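Local coordinates for protein peptide ABC transporter permease (Staphylococcus hominis, PDB 6EXS) that probably transports peptides across the membrane as a POT-family carrier, and binds a thioalcohol-conjugated dipeptide, a precursor of axillary malodour, at residues 63-68 with 247-252; 86-91 with 194-199; 266-271 with 283-288; 337-342 with 408-413. All blocks are in the same frame, centred on the assembly; numbering follows the deposited sequence.

Contact 1: 63-68 with 247-252; sequences MSVYGA and LSFDLI. Unlike the reference sequence in segment 247-252: D250 (reference Asn). With OLC ((2R)-2,3-dihydroxypropyl (9Z)-octadec-9-enoate), chain N.
V65 meets F249 and I252 in a small, purely apolar helix-to-helix contact within the major facilitator fold. V65 lies on transmembrane helix 56-72; its two partners lie in the first turn of helix 249-273. Together with helix 217-243, that helix probably forms the extra hairpin that bacterial POT transporters carry between their two six-helix bundles, so the contact fastens an added element to the core fold. The backbones approach to 7.8 Å between V65 CA and I252 CA. V65 and F249 reach for each other from opposite directions. With CG1 anti to the backbone N (chi1 170°), the valine sets both methyls against the CE2-CZ end of the ring, approaching it obliquely: CG2 lies 3.7 Å from F249 CE2, while CB stands 3.7 Å from F249 CZ. I252 comes in roughly at right angles to V65 and uses its CG2 branch, 3.8 Å from V65 CG1. The same isoleucine also props the ring from within its own helix, its CB lying 3.9 Å above the F249 plane, offset toward the rim. Its other branch turns off toward lipid, where CD1 touches C4 of a bound monoolein at 3.8 Å. C2 of that lipid sits at the edge of the F249 ring. F249 also touches F115 of helix 110-137, and V65 packs further along helix 249-273 on S253 and V256. D250, in the same turn, forms a salt bridge with K453. V65 CG1 completes the contact, 3.7 Å from F249 CZ.

Contact 2: 86-91 with 194-199; sequences GTRGAT and VWYLLF. With OLC ((2R)-2,3-dihydroxypropyl (9Z)-octadec-9-enoate), chain I; OLC ((2R)-2,3-dihydroxypropyl (9Z)-octadec-9-enoate), chain M; OLC ((2R)-2,3-dihydroxypropyl (9Z)-octadec-9-enoate), chain J.
Helix 74-106 is kinked where it carries R88 to Y196 of the regular helical segment 194-199: the N atoms of T87 and of R88 itself lack bonds to the preceding turn, and G86 marks the break with a positive phi of 95°. Regular bonding returns at T91, whose N and OG1 reach T87 O from opposite faces of its carbonyl plane, OG1 at 2.7 Å. Y196 leaves its helix toward segment 86-91 and brings its hydroxyl to R88; the arginine, bent at its second and third torsions, curls so that NE faces the phenol. R88 NE donates to Y196 OH at 3.1 Å with a moderately bent angle of 140°. The oxygen lies in the guanidinium plane, at its edge, and the tyrosine ring stands 77° to that plane. Lipid touches both helices: glycerol O25 of one monoolein donates to L198 O at 3.0 Å, while a second packs on G89. The rest of the guanidinium is also engaged: NH1 donates to V207 O and G205 O, and NH2 to N200 OD1. A buried arginine is thus held by neutral oxygens, whose dipoles probably help to stabilise its charge.

Contact 3: 266-271 with 283-288; sequences IYFTTM and SRVKAF
F268 and F288 reach each other through different first torsions: CG of F268 stands anti to its carbonyl carbon (chi1 -79°), whereas F288 carries CG anti to the backbone N (chi1 -163°), and each setting brings its ring to the interface between the two helices. The motif is an antiparallel helical hairpin. Segments 266-271 and 283-288 run at 161° with axes 10.4 Å apart, linking helix 249-273, probably part of the extra hairpin of bacterial POT transporters, to the transmembrane helix 279-302 that follows it. The two phenylalanine side chains cross at about a right angle and meet rim to rim, F268 CZ lying 3.6 Å from F288 CD2, each atom near the plane of the other ring. V285 slides past F268 in the opposite sense. Its CG1 branch, anti to the backbone N, fits between the two residues of the facing helix, 3.9 Å from F268 CD1 and 4.1 Å from M271 CB. Helix 430-451 lies against both helices: Y267 rests on V436 and L439, and F288 on M433 and V436. The Y267 hydroxyl is also hydrogen-bonded to a monoolein, so lipid borders this hairpin. The closest approach to the backbone is made by the ring of F268, whose CE1 lies 3.6 Å from V285 O, the carbonyl that also accepts F288 N at 3.1 Å.

Contact 4: 337-342 with 408-413; sequences SINPLF and IGELCL. With C3H (2-[[(2~{R})-2-azanyl-3-[(3~{S})-3-methyl-1-oxidanyl-hexan-3-yl]sulfanyl-propanoyl]amino]ethanoic acid), chain O.
N339, near the start of helix 338-357, faces E410 of helix 396-418, while the backbones come nearest at F342 and I408, whose CA atoms are 7.8 Å apart. The asparagine holds CG anti to its backbone N (chi1 -178°), which carries the amide across the gap; E410 comes to meet it with an extended chain, the two side chains crossing at about a right angle. N339 ND2 donates to E410 OE1 at 2.9 Å, nearly straight at 169°. The oxygen lies close to the amide plane, yet the amide N approaches from above the carboxylate, 44° out of its plane. A water bridges the other two oxygens, N339 OD1 at 2.6 Å and E410 OE2 at 2.7 Å. The backbone of the same asparagine serves the ligand: N339 N donates to the hydroxyl O of the thioalcohol conjugate at 3.0 Å. P340 adds a ring carbon, CG, 3.7 Å from the ligand amine N. E410 is not among the pocket residues and probably acts from the second shell, helping to orient N339, which lines the ligand pocket. Beyond the polar pair, L411 CD2 approaches F342 O at 4.3 Å. F298, W299 and Q302 of helix 279-302 pack against E410, V404 and V407 of helix 396-418 against F342, and helix 147-174 borders the ligand side through A162, which touches P340.

Contact 4 alone of the four holds residues of the conjugated-peptide pocket; its centre lies about 13 Å from the centre of the chain. Contact 1 sits on the opposite side of that centre, 26 Å away between contact centres. Contacts 1 and 3 share helix 249-273, gripping it near its two ends with centres 28 Å apart, so one long helix is fastened to different transmembrane helices. Contact 3 comes nearer contact 4, to about 9 Å between nearest atoms, and helix 279-302, which it uses, also packs on E410. Contact 2 is nested in the chain between the segments of contact 1, yet stands 30 Å from both contacts 1 and 4, centre to centre.

Contact 1: 63-68 with 247-252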
# COMPACT_ATOMS: atom_id res chain seq x y z
N MET A 63 -12.54 1.67 -1.37
CA MET A 63 -11.31 1.73 -0.56
C MET A 63 -10.24 0.71 -1.00
O MET A 63 -9.07 1.07 -1.19
CB MET A 63 -11.62 1.57 0.94
CG MET A 63 -12.32 2.77 1.55
SD MET A 63 -11.33 4.30 1.58
CE MET A 63 -10.32 4.00 3.03
N SER A 64 -10.67 -0.56 -1.23
CA SER A 64 -9.82 -1.67 -1.64
C SER A 64 -9.37 -1.56 -3.09
O SER A 64 -8.19 -1.74 -3.37
CB SER A 64 -10.52 -2.99 -1.39
OG SER A 64 -10.57 -3.24 0.01
N VAL A 65 -10.30 -1.26 -4.02
CA VAL A 65 -10.03 -1.10 -5.45
C VAL A 65 -9.06 0.07 -5.66
O VAL A 65 -8.10 -0.05 -6.44
CB VAL A 65 -11.35 -1.00 -6.27
CG1 VAL A 65 -11.10 -0.61 -7.72
CG2 VAL A 65 -12.14 -2.31 -6.20
N TYR A 66 -9.27 1.17 -4.92
CA TYR A 66 -8.43 2.36 -4.92
C TYR A 66 -6.99 1.98 -4.49
O TYR A 66 -6.04 2.33 -5.19
CB TYR A 66 -9.06 3.40 -3.98
CG TYR A 66 -8.46 4.79 -3.96
CD1 TYR A 66 -7.56 5.21 -4.95
CD2 TYR A 66 -8.80 5.70 -2.97
CE1 TYR A 66 -7.01 6.49 -4.92
CE2 TYR A 66 -8.26 6.99 -2.95
CZ TYR A 66 -7.37 7.37 -3.93
OH TYR A 66 -6.89 8.65 -3.91
N GLY A 67 -6.86 1.24 -3.38
CA GLY A 67 -5.60 0.74 -2.84
C GLY A 67 -4.89 -0.19 -3.81
O GLY A 67 -3.68 -0.06 -4.01
N ALA A 68 -5.64 -1.11 -4.45
CA ALA A 68 -5.14 -2.05 -5.46
C ALA A 68 -4.61 -1.30 -6.68
O ALA A 68 -3.56 -1.67 -7.21
CB ALA A 68 -6.25 -3.00 -5.89
N LEU A 247 -23.47 2.22 -15.85
CA LEU A 247 -22.16 2.46 -15.23
C LEU A 247 -22.25 2.43 -13.70
O LEU A 247 -22.75 3.37 -13.08
CB LEU A 247 -21.50 3.75 -15.77
CG LEU A 247 -20.12 4.14 -15.18
CD1 LEU A 247 -19.02 3.20 -15.63
CD2 LEU A 247 -19.76 5.55 -15.56
N SER A 248 -21.75 1.33 -13.12
CA SER A 248 -21.70 1.07 -11.69
C SER A 248 -20.26 0.82 -11.28
O SER A 248 -19.41 0.60 -12.15
CB SER A 248 -22.55 -0.15 -11.36
OG SER A 248 -22.10 -1.31 -12.04
N PHE A 249 -19.98 0.80 -9.95
CA PHE A 249 -18.64 0.51 -9.45
C PHE A 249 -18.20 -0.94 -9.72
O PHE A 249 -17.01 -1.20 -9.81
CB PHE A 249 -18.46 0.90 -7.97
CG PHE A 249 -16.99 1.00 -7.61
CD1 PHE A 249 -16.21 2.04 -8.09
CD2 PHE A 249 -16.38 -0.00 -6.86
CE1 PHE A 249 -14.85 2.10 -7.81
CE2 PHE A 249 -15.01 0.06 -6.59
CZ PHE A 249 -14.26 1.11 -7.06
N ASP A 250 -19.18 -1.86 -9.91
CA ASP A 250 -18.94 -3.27 -10.25
C ASP A 250 -18.13 -3.39 -11.54
O ASP A 250 -17.33 -4.32 -11.64
CB ASP A 250 -20.26 -4.04 -10.38
CG ASP A 250 -21.02 -4.27 -9.09
OD1 ASP A 250 -20.42 -4.11 -8.00
OD2 ASP A 250 -22.21 -4.65 -9.16
N LEU A 251 -18.29 -2.43 -12.50
CA LEU A 251 -17.51 -2.40 -13.74
C LEU A 251 -16.03 -2.28 -13.37
O LEU A 251 -15.20 -3.01 -13.92
CB LEU A 251 -17.93 -1.23 -14.65
CG LEU A 251 -17.20 -1.14 -16.01
CD1 LEU A 251 -18.05 -1.71 -17.14
CD2 LEU A 251 -16.79 0.28 -16.33
N ILE A 252 -15.70 -1.38 -12.42
CA ILE A 252 -14.34 -1.13 -11.93
C ILE A 252 -13.86 -2.31 -11.08
O ILE A 252 -12.82 -2.88 -11.39
CB ILE A 252 -14.20 0.24 -11.18
CG1 ILE A 252 -15.02 1.39 -11.85
CG2 ILE A 252 -12.72 0.63 -10.98
CD1 ILE A 252 -14.63 1.84 -13.30
C24 OLC N . -21.03 5.29 -6.91
C5 OLC N . -15.26 6.30 -13.52
C4 OLC N . -15.81 5.39 -12.43
C3 OLC N . -17.30 5.55 -12.19
C2 OLC N . -17.85 4.65 -11.09
C21 OLC N . -21.06 4.39 -9.27
C1 OLC N . -19.32 4.84 -10.84
C22 OLC N . -21.44 5.54 -8.35
O19 OLC N . -20.10 5.26 -11.65
O25 OLC N . -21.94 4.40 -6.28
O23 OLC N . -20.88 6.77 -8.81
O20 OLC N . -19.65 4.48 -9.59

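Contact 2: 86-91 with 194-199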
# COMPACT_ATOMS: atom_id res chain seq x y z
N GLY A 86 12.78 9.55 -16.95
CA GLY A 86 13.79 9.41 -15.91
C GLY A 86 13.01 9.35 -14.62
O GLY A 86 11.80 9.61 -14.62
N THR A 87 13.66 9.00 -13.51
CA THR A 87 12.96 8.88 -12.23
C THR A 87 12.61 10.24 -11.64
O THR A 87 11.57 10.37 -11.00
CB THR A 87 13.72 7.96 -11.26
OG1 THR A 87 15.04 8.45 -11.11
CG2 THR A 87 13.77 6.52 -11.75
N ARG A 88 13.44 11.28 -11.90
CA ARG A 88 13.23 12.64 -11.37
C ARG A 88 11.97 13.28 -11.92
O ARG A 88 11.13 13.73 -11.13
CB ARG A 88 14.46 13.54 -11.58
CG ARG A 88 15.67 13.08 -10.80
CD ARG A 88 15.74 13.57 -9.36
NE ARG A 88 16.13 14.97 -9.25
CZ ARG A 88 17.38 15.42 -9.34
NH1 ARG A 88 18.38 14.58 -9.57
NH2 ARG A 88 17.64 16.71 -9.21
N GLY A 89 11.84 13.29 -13.24
CA GLY A 89 10.68 13.83 -13.95
C GLY A 89 9.39 13.18 -13.50
O GLY A 89 8.43 13.88 -13.19
N ALA A 90 9.40 11.83 -13.41
CA ALA A 90 8.29 10.97 -12.97
C ALA A 90 7.87 11.24 -11.51
O ALA A 90 6.66 11.26 -11.23
CB ALA A 90 8.65 9.51 -13.16
N THR A 91 8.85 11.46 -10.58
CA THR A 91 8.61 11.79 -9.16
C THR A 91 7.90 13.16 -9.07
O THR A 91 6.99 13.33 -8.27
CB THR A 91 9.96 11.80 -8.36
OG1 THR A 91 10.61 10.54 -8.48
CG2 THR A 91 9.79 12.16 -6.87
N VAL A 194 7.16 21.92 -2.44
CA VAL A 194 7.96 23.14 -2.27
C VAL A 194 9.42 22.80 -1.88
O VAL A 194 10.36 23.34 -2.46
CB VAL A 194 7.25 24.12 -1.29
CG1 VAL A 194 8.20 25.20 -0.78
CG2 VAL A 194 6.02 24.75 -1.94
N TRP A 195 9.59 21.86 -0.92
CA TRP A 195 10.86 21.37 -0.41
C TRP A 195 11.71 20.70 -1.50
O TRP A 195 12.91 20.99 -1.60
CB TRP A 195 10.62 20.41 0.76
CG TRP A 195 11.79 20.29 1.69
CD1 TRP A 195 12.71 19.28 1.74
CD2 TRP A 195 12.16 21.21 2.73
NE1 TRP A 195 13.62 19.51 2.74
CE2 TRP A 195 13.32 20.70 3.36
CE3 TRP A 195 11.63 22.43 3.18
CZ2 TRP A 195 13.93 21.35 4.43
CZ3 TRP A 195 12.25 23.08 4.24
CH2 TRP A 195 13.39 22.54 4.85
N TYR A 196 11.09 19.83 -2.34
CA TYR A 196 11.76 19.18 -3.48
C TYR A 196 12.24 20.26 -4.44
O TYR A 196 13.42 20.30 -4.77
CB TYR A 196 10.82 18.18 -4.20
CG TYR A 196 11.44 17.53 -5.42
CD1 TYR A 196 11.35 18.13 -6.68
CD2 TYR A 196 12.12 16.32 -5.32
CE1 TYR A 196 11.95 17.55 -7.80
CE2 TYR A 196 12.69 15.71 -6.44
CZ TYR A 196 12.61 16.33 -7.67
OH TYR A 196 13.19 15.75 -8.77
N LEU A 197 11.34 21.17 -4.87
CA LEU A 197 11.68 22.27 -5.79
C LEU A 197 12.85 23.12 -5.26
O LEU A 197 13.77 23.44 -6.01
CB LEU A 197 10.45 23.14 -6.11
CG LEU A 197 9.32 22.50 -6.93
CD1 LEU A 197 8.12 23.41 -6.98
CD2 LEU A 197 9.75 22.18 -8.35
N LEU A 198 12.84 23.44 -3.96
CA LEU A 198 13.89 24.23 -3.35
C LEU A 198 15.25 23.53 -3.24
O LEU A 198 16.29 24.17 -3.46
CB LEU A 198 13.47 24.69 -1.93
CG LEU A 198 12.49 25.85 -1.80
CD1 LEU A 198 11.97 25.95 -0.37
CD2 LEU A 198 13.12 27.16 -2.27
N PHE A 199 15.25 22.24 -2.86
CA PHE A 199 16.48 21.54 -2.52
C PHE A 199 16.94 20.39 -3.42
O PHE A 199 18.08 19.97 -3.25
CB PHE A 199 16.36 21.03 -1.07
CG PHE A 199 16.13 22.17 -0.11
CD1 PHE A 199 17.14 23.09 0.15
CD2 PHE A 199 14.90 22.35 0.50
CE1 PHE A 199 16.92 24.18 1.01
CE2 PHE A 199 14.68 23.43 1.37
CZ PHE A 199 15.69 24.34 1.61
C9 OLC I . 10.27 24.29 7.75
C8 OLC I . 11.47 25.12 7.41
C24 OLC I . 17.33 27.41 -3.09
C7 OLC I . 11.12 26.44 6.74
C6 OLC I . 12.33 27.27 6.30
C5 OLC I . 12.83 26.96 4.89
C4 OLC I . 13.92 27.91 4.41
C3 OLC I . 14.14 27.90 2.91
C2 OLC I . 15.32 28.76 2.47
C21 OLC I . 16.41 28.63 -1.08
C1 OLC I . 15.30 29.09 1.00
C22 OLC I . 17.09 27.38 -1.59
O19 OLC I . 14.52 29.84 0.48
O25 OLC I . 16.15 27.14 -3.83
O23 OLC I . 18.34 27.24 -0.91
O20 OLC I . 16.27 28.43 0.35
C24 OLC M . 10.48 15.25 -18.33
C5 OLC M . 3.97 20.27 -15.34
C4 OLC M . 4.73 19.26 -14.50
C3 OLC M . 6.02 18.77 -15.13
C2 OLC M . 6.72 17.71 -14.30
C21 OLC M . 8.78 15.59 -16.51
C1 OLC M . 8.00 17.20 -14.89
C22 OLC M . 9.42 16.16 -17.75
O19 OLC M . 9.09 17.33 -14.39
O25 OLC M . 11.63 15.19 -17.49
O23 OLC M . 8.40 16.40 -18.74
O20 OLC M . 7.77 16.52 -16.03
C24 OLC J . 12.57 21.32 -11.13
C6 OLC J . 9.07 27.12 -5.48
C5 OLC J . 10.40 27.69 -5.95
C4 OLC J . 11.19 26.76 -6.86
C3 OLC J . 12.54 27.32 -7.28
C2 OLC J . 13.52 26.25 -7.77
C21 OLC J . 13.03 23.68 -10.40
C1 OLC J . 13.23 25.71 -9.14
C22 OLC J . 13.10 22.22 -10.03
O19 OLC J . 13.03 26.37 -10.13
O25 OLC J . 13.44 21.32 -12.26
O23 OLC J . 14.44 21.86 -9.70
O20 OLC J . 13.27 24.37 -9.15

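Contact 3: 266-271 with 283-288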
# COMPACT_ATOMS: atom_id res chain seq x y z
N ILE A 266 0.68 -13.82 -15.20
CA ILE A 266 1.50 -13.29 -16.30
C ILE A 266 2.98 -13.18 -15.87
O ILE A 266 3.86 -13.56 -16.64
CB ILE A 266 0.92 -11.95 -16.85
CG1 ILE A 266 -0.42 -12.19 -17.60
CG2 ILE A 266 1.92 -11.21 -17.76
CD1 ILE A 266 -1.31 -10.93 -17.79
N TYR A 267 3.23 -12.69 -14.65
CA TYR A 267 4.58 -12.51 -14.11
C TYR A 267 5.29 -13.83 -13.84
O TYR A 267 6.40 -14.00 -14.32
CB TYR A 267 4.60 -11.58 -12.89
CG TYR A 267 4.60 -10.12 -13.28
CD1 TYR A 267 5.80 -9.46 -13.57
CD2 TYR A 267 3.42 -9.41 -13.43
CE1 TYR A 267 5.81 -8.13 -13.98
CE2 TYR A 267 3.41 -8.08 -13.85
CZ TYR A 267 4.62 -7.44 -14.12
OH TYR A 267 4.63 -6.14 -14.52
N PHE A 268 4.65 -14.76 -13.10
CA PHE A 268 5.26 -16.05 -12.81
C PHE A 268 5.48 -16.88 -14.08
O PHE A 268 6.53 -17.51 -14.21
CB PHE A 268 4.50 -16.83 -11.71
CG PHE A 268 4.77 -16.38 -10.29
CD1 PHE A 268 5.98 -16.69 -9.67
CD2 PHE A 268 3.81 -15.69 -9.56
CE1 PHE A 268 6.23 -16.27 -8.35
CE2 PHE A 268 4.07 -15.27 -8.25
CZ PHE A 268 5.27 -15.57 -7.66
N THR A 269 4.52 -16.84 -15.03
CA THR A 269 4.58 -17.54 -16.32
C THR A 269 5.76 -17.04 -17.16
O THR A 269 6.54 -17.88 -17.62
CB THR A 269 3.23 -17.49 -17.05
OG1 THR A 269 2.21 -18.04 -16.20
CG2 THR A 269 3.24 -18.24 -18.37
N THR A 270 5.90 -15.71 -17.34
CA THR A 270 7.00 -15.07 -18.10
C THR A 270 8.38 -15.47 -17.56
O THR A 270 9.29 -15.72 -18.35
CB THR A 270 6.82 -13.54 -18.12
OG1 THR A 270 5.57 -13.22 -18.73
CG2 THR A 270 7.93 -12.81 -18.86
N MET A 271 8.53 -15.52 -16.23
CA MET A 271 9.78 -15.87 -15.56
C MET A 271 10.12 -17.36 -15.68
O MET A 271 11.27 -17.69 -15.95
CB MET A 271 9.79 -15.39 -14.11
CG MET A 271 10.01 -13.91 -13.99
SD MET A 271 10.39 -13.37 -12.32
CE MET A 271 8.74 -13.18 -11.66
N SER A 283 14.13 -22.42 -10.21
CA SER A 283 13.78 -23.12 -8.97
C SER A 283 13.43 -22.16 -7.82
O SER A 283 12.57 -22.49 -7.01
CB SER A 283 14.88 -24.09 -8.56
OG SER A 283 14.62 -25.36 -9.14
N ARG A 284 14.08 -20.98 -7.77
CA ARG A 284 13.82 -19.95 -6.77
C ARG A 284 12.50 -19.22 -7.07
O ARG A 284 11.84 -18.74 -6.13
CB ARG A 284 14.98 -18.95 -6.69
CG ARG A 284 16.26 -19.52 -6.10
CD ARG A 284 17.35 -18.47 -5.96
NE ARG A 284 17.66 -17.82 -7.24
CZ ARG A 284 18.54 -16.84 -7.39
NH1 ARG A 284 19.22 -16.38 -6.35
NH2 ARG A 284 18.76 -16.30 -8.59
N VAL A 285 12.10 -19.13 -8.36
CA VAL A 285 10.85 -18.51 -8.83
C VAL A 285 9.66 -19.36 -8.35
O VAL A 285 8.74 -18.81 -7.76
CB VAL A 285 10.83 -18.29 -10.38
CG1 VAL A 285 9.46 -17.82 -10.87
CG2 VAL A 285 11.92 -17.30 -10.80
N LYS A 286 9.70 -20.70 -8.57
CA LYS A 286 8.64 -21.60 -8.11
C LYS A 286 8.59 -21.66 -6.58
O LYS A 286 7.51 -21.85 -6.01
CB LYS A 286 8.71 -22.99 -8.77
CG LYS A 286 10.02 -23.75 -8.61
CD LYS A 286 9.90 -25.17 -9.11
CE LYS A 286 11.18 -25.96 -8.98
NZ LYS A 286 12.05 -25.82 -10.17
N ALA A 287 9.75 -21.44 -5.91
CA ALA A 287 9.86 -21.39 -4.45
C ALA A 287 9.16 -20.15 -3.89
O ALA A 287 8.78 -20.16 -2.72
CB ALA A 287 11.33 -21.38 -4.04
N PHE A 288 8.99 -19.09 -4.72
CA PHE A 288 8.32 -17.84 -4.33
C PHE A 288 6.79 -17.94 -4.38
O PHE A 288 6.12 -17.23 -3.63
CB PHE A 288 8.84 -16.62 -5.13
CG PHE A 288 8.47 -15.30 -4.49
CD1 PHE A 288 9.25 -14.75 -3.47
CD2 PHE A 288 7.31 -14.62 -4.86
CE1 PHE A 288 8.89 -13.55 -2.86
CE2 PHE A 288 6.95 -13.42 -4.24
CZ PHE A 288 7.74 -12.89 -3.25

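Contact 4: 337-342 with 408-413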
# COMPACT_ATOMS: atom_id res chain seq x y z
N SER A 337 -3.81 4.71 12.89
CA SER A 337 -2.56 5.08 13.55
C SER A 337 -1.96 3.91 14.34
O SER A 337 -0.77 3.98 14.69
CB SER A 337 -2.80 6.27 14.48
OG SER A 337 -3.04 7.48 13.77
N ILE A 338 -2.76 2.84 14.62
CA ILE A 338 -2.31 1.68 15.42
C ILE A 338 -1.11 0.95 14.78
O ILE A 338 -0.06 0.83 15.41
CB ILE A 338 -3.46 0.70 15.81
CG1 ILE A 338 -4.58 1.44 16.60
CG2 ILE A 338 -2.91 -0.49 16.62
CD1 ILE A 338 -5.86 0.68 16.78
N ASN A 339 -1.28 0.46 13.55
CA ASN A 339 -0.28 -0.26 12.77
C ASN A 339 1.04 0.56 12.57
O ASN A 339 2.09 0.02 12.91
CB ASN A 339 -0.89 -0.74 11.46
CG ASN A 339 -0.00 -1.52 10.56
OD1 ASN A 339 0.81 -0.96 9.85
ND2 ASN A 339 -0.24 -2.83 10.47
N PRO A 340 1.01 1.85 12.10
CA PRO A 340 2.28 2.61 12.00
C PRO A 340 2.98 2.87 13.34
O PRO A 340 4.21 2.90 13.36
CB PRO A 340 1.86 3.92 11.31
CG PRO A 340 0.47 3.70 10.81
CD PRO A 340 -0.14 2.66 11.66
N LEU A 341 2.22 3.03 14.45
CA LEU A 341 2.82 3.23 15.78
C LEU A 341 3.61 1.98 16.21
O LEU A 341 4.76 2.11 16.65
CB LEU A 341 1.76 3.58 16.85
CG LEU A 341 2.27 3.70 18.30
CD1 LEU A 341 3.17 4.92 18.48
CD2 LEU A 341 1.12 3.74 19.28
N PHE A 342 3.01 0.78 16.07
CA PHE A 342 3.66 -0.48 16.43
C PHE A 342 4.86 -0.82 15.54
O PHE A 342 5.83 -1.39 16.03
CB PHE A 342 2.65 -1.63 16.49
CG PHE A 342 1.94 -1.68 17.82
CD1 PHE A 342 0.96 -0.74 18.14
CD2 PHE A 342 2.26 -2.64 18.77
CE1 PHE A 342 0.33 -0.76 19.39
CE2 PHE A 342 1.62 -2.67 20.01
CZ PHE A 342 0.66 -1.73 20.31
N ILE A 408 1.82 -7.27 14.62
CA ILE A 408 2.88 -8.16 15.13
C ILE A 408 3.25 -9.17 14.01
O ILE A 408 4.43 -9.49 13.84
CB ILE A 408 2.54 -8.82 16.50
CG1 ILE A 408 2.54 -7.78 17.63
CG2 ILE A 408 3.53 -9.97 16.83
CD1 ILE A 408 1.80 -8.22 18.88
N GLY A 409 2.24 -9.59 13.25
CA GLY A 409 2.40 -10.46 12.09
C GLY A 409 3.11 -9.77 10.94
O GLY A 409 3.93 -10.39 10.25
N GLU A 410 2.85 -8.46 10.75
CA GLU A 410 3.50 -7.64 9.71
C GLU A 410 5.01 -7.50 9.95
O GLU A 410 5.78 -7.47 8.99
CB GLU A 410 2.85 -6.25 9.61
CG GLU A 410 3.09 -5.58 8.27
CD GLU A 410 2.42 -4.24 8.08
OE1 GLU A 410 1.20 -4.12 8.37
OE2 GLU A 410 3.09 -3.32 7.56
N LEU A 411 5.42 -7.43 11.24
CA LEU A 411 6.81 -7.31 11.66
C LEU A 411 7.62 -8.56 11.28
O LEU A 411 8.83 -8.46 11.11
CB LEU A 411 6.91 -7.03 13.18
CG LEU A 411 6.23 -5.74 13.72
CD1 LEU A 411 6.03 -5.81 15.22
CD2 LEU A 411 7.01 -4.48 13.34
N CYS A 412 6.93 -9.72 11.14
CA CYS A 412 7.51 -11.01 10.74
C CYS A 412 7.64 -11.11 9.23
O CYS A 412 8.61 -11.69 8.74
CB CYS A 412 6.66 -12.16 11.27
SG CYS A 412 6.38 -12.14 13.05
N LEU A 413 6.62 -10.63 8.51
CA LEU A 413 6.44 -10.73 7.07
C LEU A 413 7.12 -9.65 6.22
O LEU A 413 7.76 -10.00 5.23
CB LEU A 413 4.92 -10.74 6.80
CG LEU A 413 4.45 -11.27 5.47
CD1 LEU A 413 3.51 -12.44 5.65
CD2 LEU A 413 3.77 -10.17 4.68
O2 C3H O . 2.24 2.50 5.11
C11 C3H O . 2.47 2.04 6.16
O3 C3H O . 3.45 1.22 6.38
C10 C3H O . 1.66 2.26 7.41
N1 C3H O . 0.27 2.53 7.13
C9 C3H O . -0.61 1.55 6.97
O1 C3H O . -0.43 0.60 6.23
C8 C3H O . -1.88 1.61 7.76
N C3H O . -2.06 2.96 8.28
C7 C3H O . -3.08 1.28 6.87
S C3H O . -3.79 -0.39 7.01
C3 C3H O . -4.58 -0.66 8.68
C4 C3H O . -5.77 0.27 8.74
C5 C3H O . -3.50 -0.42 9.74
C6 C3H O . -3.94 -0.37 11.18
O C3H O . -3.69 0.86 11.78
C2 C3H O . -5.05 -2.10 8.83
C1 C3H O . -4.39 -2.90 9.94
C C3H O . -4.93 -4.30 10.02
O HOH W 1 1.68 -0.98 7.37